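Local coordinates for protein endoglucanase family 5 (Clostridium acetobutylicum ATCC 824, PDB 6PZ7) that probably hydrolyses internal beta-1,4 linkages of cellulose and related plant polysaccharides as a broad-specificity GH5_4 endoglucanase with a TIM-barrel fold, at residues His221-Pro225 / Leu247-Leu251; Lys244-Asp248 / Leu284-Tyr288. Where two conformers were deposited one is given. Numbering follows the deposited sequence.

Interaction 1. Residues His221-Pro225 / Leu247-Leu251; sequences HMYAP and LDGQL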
loop_
_atom_site.group_PDB
_atom_site.type_symbol
_atom_site.label_atom_id
_atom_site.label_comp_id
_atom_site.label_asym_id
_atom_site.label_seq_id
_atom_site.Cartn_x
_atom_site.Cartn_y
_atom_site.Cartn_z
ATOM N N HIS A 221 -5.401 4.561 1.716
ATOM C CA HIS A 221 -4.221 5.381 1.984
ATOM C C HIS A 221 -4.715 6.676 2.606
ATOM O O HIS A 221 -5.709 7.253 2.137
ATOM C CB HIS A 221 -3.422 5.675 0.731
ATOM C CG HIS A 221 -2.866 4.439 0.099
ATOM N ND1 HIS A 221 -2.262 4.463 -1.138
ATOM C CD2 HIS A 221 -2.828 3.144 0.510
ATOM C CE1 HIS A 221 -1.869 3.235 -1.452
ATOM N NE2 HIS A 221 -2.217 2.413 -0.481
ATOM N N MET A 222 -4.088 7.132 3.700
ATOM C CA MET A 222 -4.605 8.296 4.415
ATOM C C MET A 222 -3.475 9.022 5.152
ATOM O O MET A 222 -3.122 8.698 6.300
ATOM C CB MET A 222 -5.706 7.860 5.375
ATOM C CG MET A 222 -6.467 9.042 5.990
ATOM S SD MET A 222 -7.891 8.685 7.008
ATOM C CE MET A 222 -7.072 8.304 8.535
ATOM N N TYR A 223 -2.953 10.047 4.503
ATOM C CA TYR A 223 -1.880 10.865 5.043
ATOM C C TYR A 223 -2.504 12.037 5.791
ATOM O O TYR A 223 -2.447 13.193 5.372
ATOM C CB TYR A 223 -0.952 11.350 3.949
ATOM C CG TYR A 223 -0.135 10.305 3.232
ATOM C CD1 TYR A 223 1.218 10.183 3.468
ATOM C CD2 TYR A 223 -0.703 9.462 2.258
ATOM C CE1 TYR A 223 1.992 9.286 2.763
ATOM C CE2 TYR A 223 0.074 8.548 1.553
ATOM C CZ TYR A 223 1.420 8.472 1.806
ATOM O OH TYR A 223 2.225 7.614 1.107
ATOM N N ALA A 224 -3.130 11.732 6.877
ATOM C CA ALA A 224 -3.914 12.712 7.639
ATOM C C ALA A 224 -3.139 13.252 8.840
ATOM O O ALA A 224 -2.337 12.530 9.445
ATOM C CB ALA A 224 -5.203 12.061 8.150
ATOM N N PRO A 225 -3.413 14.496 9.246
ATOM C CA PRO A 225 -4.160 15.517 8.497
ATOM C C PRO A 225 -3.289 16.074 7.389
ATOM O O PRO A 225 -2.082 16.312 7.574
ATOM C CB PRO A 225 -4.461 16.580 9.556
ATOM C CG PRO A 225 -3.349 16.446 10.563
ATOM C CD PRO A 225 -2.866 15.017 10.508
ATOM N N LEU A 247 -8.652 13.295 13.635
ATOM C CA LEU A 247 -8.109 12.024 13.186
ATOM C C LEU A 247 -8.956 10.861 13.666
ATOM O O LEU A 247 -9.211 9.915 12.912
ATOM C CB LEU A 247 -6.652 11.902 13.647
ATOM C CG LEU A 247 -5.945 10.611 13.235
ATOM C CD1 LEU A 247 -6.022 10.312 11.785
ATOM C CD2 LEU A 247 -4.504 10.663 13.696
ATOM N N ASP A 248 -9.407 10.900 14.905
ATOM C CA ASP A 248 -10.314 9.865 15.391
ATOM C C ASP A 248 -11.585 9.808 14.558
ATOM O O ASP A 248 -12.105 8.711 14.270
ATOM C CB ASP A 248 -10.666 10.092 16.865
ATOM C CG ASP A 248 -11.515 8.999 17.403
ATOM O OD1 ASP A 248 -11.012 7.867 17.488
ATOM O OD2 ASP A 248 -12.696 9.286 17.764
ATOM N N GLY A 249 -12.115 10.963 14.155
ATOM C CA GLY A 249 -13.287 10.970 13.289
ATOM C C GLY A 249 -13.028 10.258 11.967
ATOM O O GLY A 249 -13.885 9.510 11.467
ATOM N N GLN A 250 -11.858 10.477 11.365
ATOM C CA GLN A 250 -11.544 9.828 10.098
ATOM C C GLN A 250 -11.402 8.324 10.280
ATOM O O GLN A 250 -11.927 7.537 9.475
ATOM C CB GLN A 250 -10.264 10.438 9.531
ATOM C CG GLN A 250 -10.402 11.877 9.048
ATOM C CD GLN A 250 -9.077 12.521 8.824
ATOM O OE1 GLN A 250 -8.146 12.362 9.616
ATOM N NE2 GLN A 250 -8.964 13.256 7.743
ATOM N N LEU A 251 -10.725 7.892 11.336
ATOM C CA LEU A 251 -10.572 6.466 11.596
ATOM C C LEU A 251 -11.902 5.827 11.948
ATOM O O LEU A 251 -12.186 4.703 11.527
ATOM C CB LEU A 251 -9.502 6.230 12.666
ATOM C CG LEU A 251 -8.077 6.612 12.273
ATOM C CD1 LEU A 251 -7.194 6.625 13.503
ATOM C CD2 LEU A 251 -7.536 5.634 11.250
#
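In the sixth beta-alpha unit of the GH5 (beta/alpha)8 barrel, the loop that leaves strand 216-221 at its C-terminal end packs against helix 241-259, the outer helix that follows this strand. M222, extended at chi1 and chi2 (both t) and bent at chi3 (p), carries its methyl CE to the helix, where it meets CD1 of L247 at 4.0 Å and CD2 of L251 at 3.8 Å; its SD lies 3.9 Å from CB of Q250. L247 and L251, one turn apart, present a small apolar patch to this methyl, and the contact ties the start of the loop to the helix of the same beta-alpha unit. Downstream, beyond the inverse gamma turn centred on Y223, A224 brings CB to 4.1 Å from CD1 of L247 and to 3.3 Å from OE1 of Q250. A cis peptide precedes P225, the N-cap of the short helix 226-229. H221, out of reach of the helix segment, hydrogen-bonds through ND1 to OE2 of E146.

Interaction 2. Residues Lys244-Asp248 / Leu284-Tyr288; sequences KDALD and LAKFY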
loop_
_atom_site.group_PDB
_atom_site.type_symbol
_atom_site.label_atom_id
_atom_site.label_comp_id
_atom_site.label_asym_id
_atom_site.label_seq_id
_atom_site.Cartn_x
_atom_site.Cartn_y
_atom_site.Cartn_z
ATOM N N LYS A 244 -6.620 15.448 17.649
ATOM C CA LYS A 244 -7.049 14.095 17.985
ATOM C C LYS A 244 -8.483 13.843 17.544
ATOM O O LYS A 244 -8.786 12.791 16.974
ATOM C CB LYS A 244 -6.903 13.852 19.491
ATOM C CG LYS A 244 -5.454 13.804 19.968
ATOM C CD LYS A 244 -5.342 13.714 21.482
ATOM C CE LYS A 244 -4.000 13.126 21.895
ATOM N NZ LYS A 244 -3.982 12.684 23.323
ATOM N N ASP A 245 -9.366 14.805 17.772
ATOM C CA ASP A 245 -10.759 14.629 17.372
ATOM C C ASP A 245 -10.895 14.432 15.865
ATOM O O ASP A 245 -11.677 13.592 15.417
ATOM C CB ASP A 245 -11.551 15.868 17.768
ATOM C CG ASP A 245 -11.923 15.924 19.214
ATOM O OD1 ASP A 245 -11.645 14.992 20.007
ATOM O OD2 ASP A 245 -12.475 16.995 19.586
ATOM N N ALA A 246 -10.163 15.203 15.074
ATOM C CA ALA A 246 -10.312 15.090 13.621
ATOM C C ALA A 246 -9.810 13.737 13.136
ATOM O O ALA A 246 -10.440 13.071 12.290
ATOM C CB ALA A 246 -9.542 16.216 12.931
ATOM N N LEU A 247 -8.652 13.295 13.635
ATOM C CA LEU A 247 -8.109 12.024 13.186
ATOM C C LEU A 247 -8.956 10.861 13.666
ATOM O O LEU A 247 -9.211 9.915 12.912
ATOM C CB LEU A 247 -6.652 11.902 13.647
ATOM C CG LEU A 247 -5.945 10.611 13.235
ATOM C CD1 LEU A 247 -6.022 10.312 11.785
ATOM C CD2 LEU A 247 -4.504 10.663 13.696
ATOM N N ASP A 248 -9.407 10.900 14.905
ATOM C CA ASP A 248 -10.314 9.865 15.391
ATOM C C ASP A 248 -11.585 9.808 14.558
ATOM O O ASP A 248 -12.105 8.711 14.270
ATOM C CB ASP A 248 -10.666 10.092 16.865
ATOM C CG ASP A 248 -11.515 8.999 17.403
ATOM O OD1 ASP A 248 -11.012 7.867 17.488
ATOM O OD2 ASP A 248 -12.696 9.286 17.764
ATOM N N LEU A 284 1.696 12.533 16.364
ATOM C CA LEU A 284 0.712 12.109 15.375
ATOM C C LEU A 284 0.765 10.607 15.193
ATOM O O LEU A 284 -0.262 9.921 15.217
ATOM C CB LEU A 284 0.932 12.833 14.039
ATOM C CG LEU A 284 0.161 12.255 12.845
ATOM C CD1 LEU A 284 -1.349 12.295 13.065
ATOM C CD2 LEU A 284 0.530 13.047 11.590
ATOM N N ALA A 285 1.969 10.062 14.965
ATOM C CA ALA A 285 2.087 8.626 14.696
ATOM C C ALA A 285 1.605 7.818 15.883
ATOM O O ALA A 285 0.936 6.795 15.715
ATOM C CB ALA A 285 3.530 8.264 14.354
ATOM N N LYS A 286 1.950 8.248 17.095
ATOM C CA LYS A 286 1.528 7.496 18.270
ATOM C C LYS A 286 0.009 7.382 18.321
ATOM O O LYS A 286 -0.546 6.296 18.536
ATOM C CB LYS A 286 2.057 8.167 19.531
ATOM C CG LYS A 286 1.718 7.398 20.789
ATOM C CD LYS A 286 2.351 8.063 22.025
ATOM C CE LYS A 286 1.977 7.315 23.303
ATOM N NZ LYS A 286 2.877 7.667 24.441
ATOM N N PHE A 287 -0.689 8.513 18.154
ATOM C CA PHE A 287 -2.146 8.515 18.218
ATOM C C PHE A 287 -2.736 7.762 17.040
ATOM O O PHE A 287 -3.671 6.969 17.217
ATOM C CB PHE A 287 -2.685 9.940 18.265
ATOM C CG PHE A 287 -4.163 10.001 18.463
ATOM C CD1 PHE A 287 -4.716 9.873 19.727
ATOM C CD2 PHE A 287 -5.017 10.132 17.388
ATOM C CE1 PHE A 287 -6.085 9.895 19.898
ATOM C CE2 PHE A 287 -6.397 10.157 17.578
ATOM C CZ PHE A 287 -6.920 10.029 18.817
ATOM N N TYR A 288 -2.192 7.956 15.840
ATOM C CA TYR A 288 -2.726 7.309 14.648
ATOM C C TYR A 288 -2.655 5.802 14.795
ATOM O O TYR A 288 -3.657 5.105 14.617
ATOM C CB TYR A 288 -1.934 7.822 13.438
ATOM C CG TYR A 288 -2.490 7.586 12.057
ATOM C CD1 TYR A 288 -2.497 8.618 11.135
ATOM C CD2 TYR A 288 -2.955 6.348 11.649
ATOM C CE1 TYR A 288 -2.959 8.426 9.807
ATOM C CE2 TYR A 288 -3.438 6.138 10.337
ATOM C CZ TYR A 288 -3.441 7.176 9.444
ATOM O OH TYR A 288 -3.907 6.902 8.162
#
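Neighbouring outer helices of the (beta/alpha)8 barrel, 241-259 and 278-294, pack here; the axes of the short segments approach to 10.9 Å and cross at -45°, their N-to-C directions running the same general way. F287, with chi1 t (-174°) and chi2 81°, reaches across to helix 241-259. K244 leaves its backbone with chi1 m, then runs on through trans chi2, chi3 and chi4, so its aliphatic part covers one face of this ring: CG sits 4.0 Å from the F287 centroid, only 13° off the normal, a CH-pi contact. The edge of the same ring meets D248 N, 4.1 Å from F287 CE2. L247, chi1 t and chi2 p, points toward helix 278-294; its CD2 lies 3.8 Å from CD2 of F287 and 3.8 Å from CB of Y288. D248, chi1 t, directs its carboxylate to a salt bridge with K295. L284 shares the t, p conformation of L247, and the two leucines meet methyl to methyl, L247 CD2 to L284 CD1, at 3.6 Å.

In the fold
Helix 241-259 is common to both contacts, and L247 works in each: CD1 meets M222 and A224 and also lies against the Y288 ring, while CD2 packs on L284, F287 and Y288. Interaction 1 is mostly buried and joins a loop to the helix within one beta-alpha unit; interaction 2 joins successive units and is only partly buried, its centre about 20 Å from the centre of the chain, against about 15 Å for interaction 1. Interaction 1 packs methyls and a thioether against two leucines and the Q250 chain; interaction 2 adds a lysine chain over an aromatic face. The contacts also touch directly: Y288 OH and M222 O are 2.7 Å apart, a probable hydrogen bond.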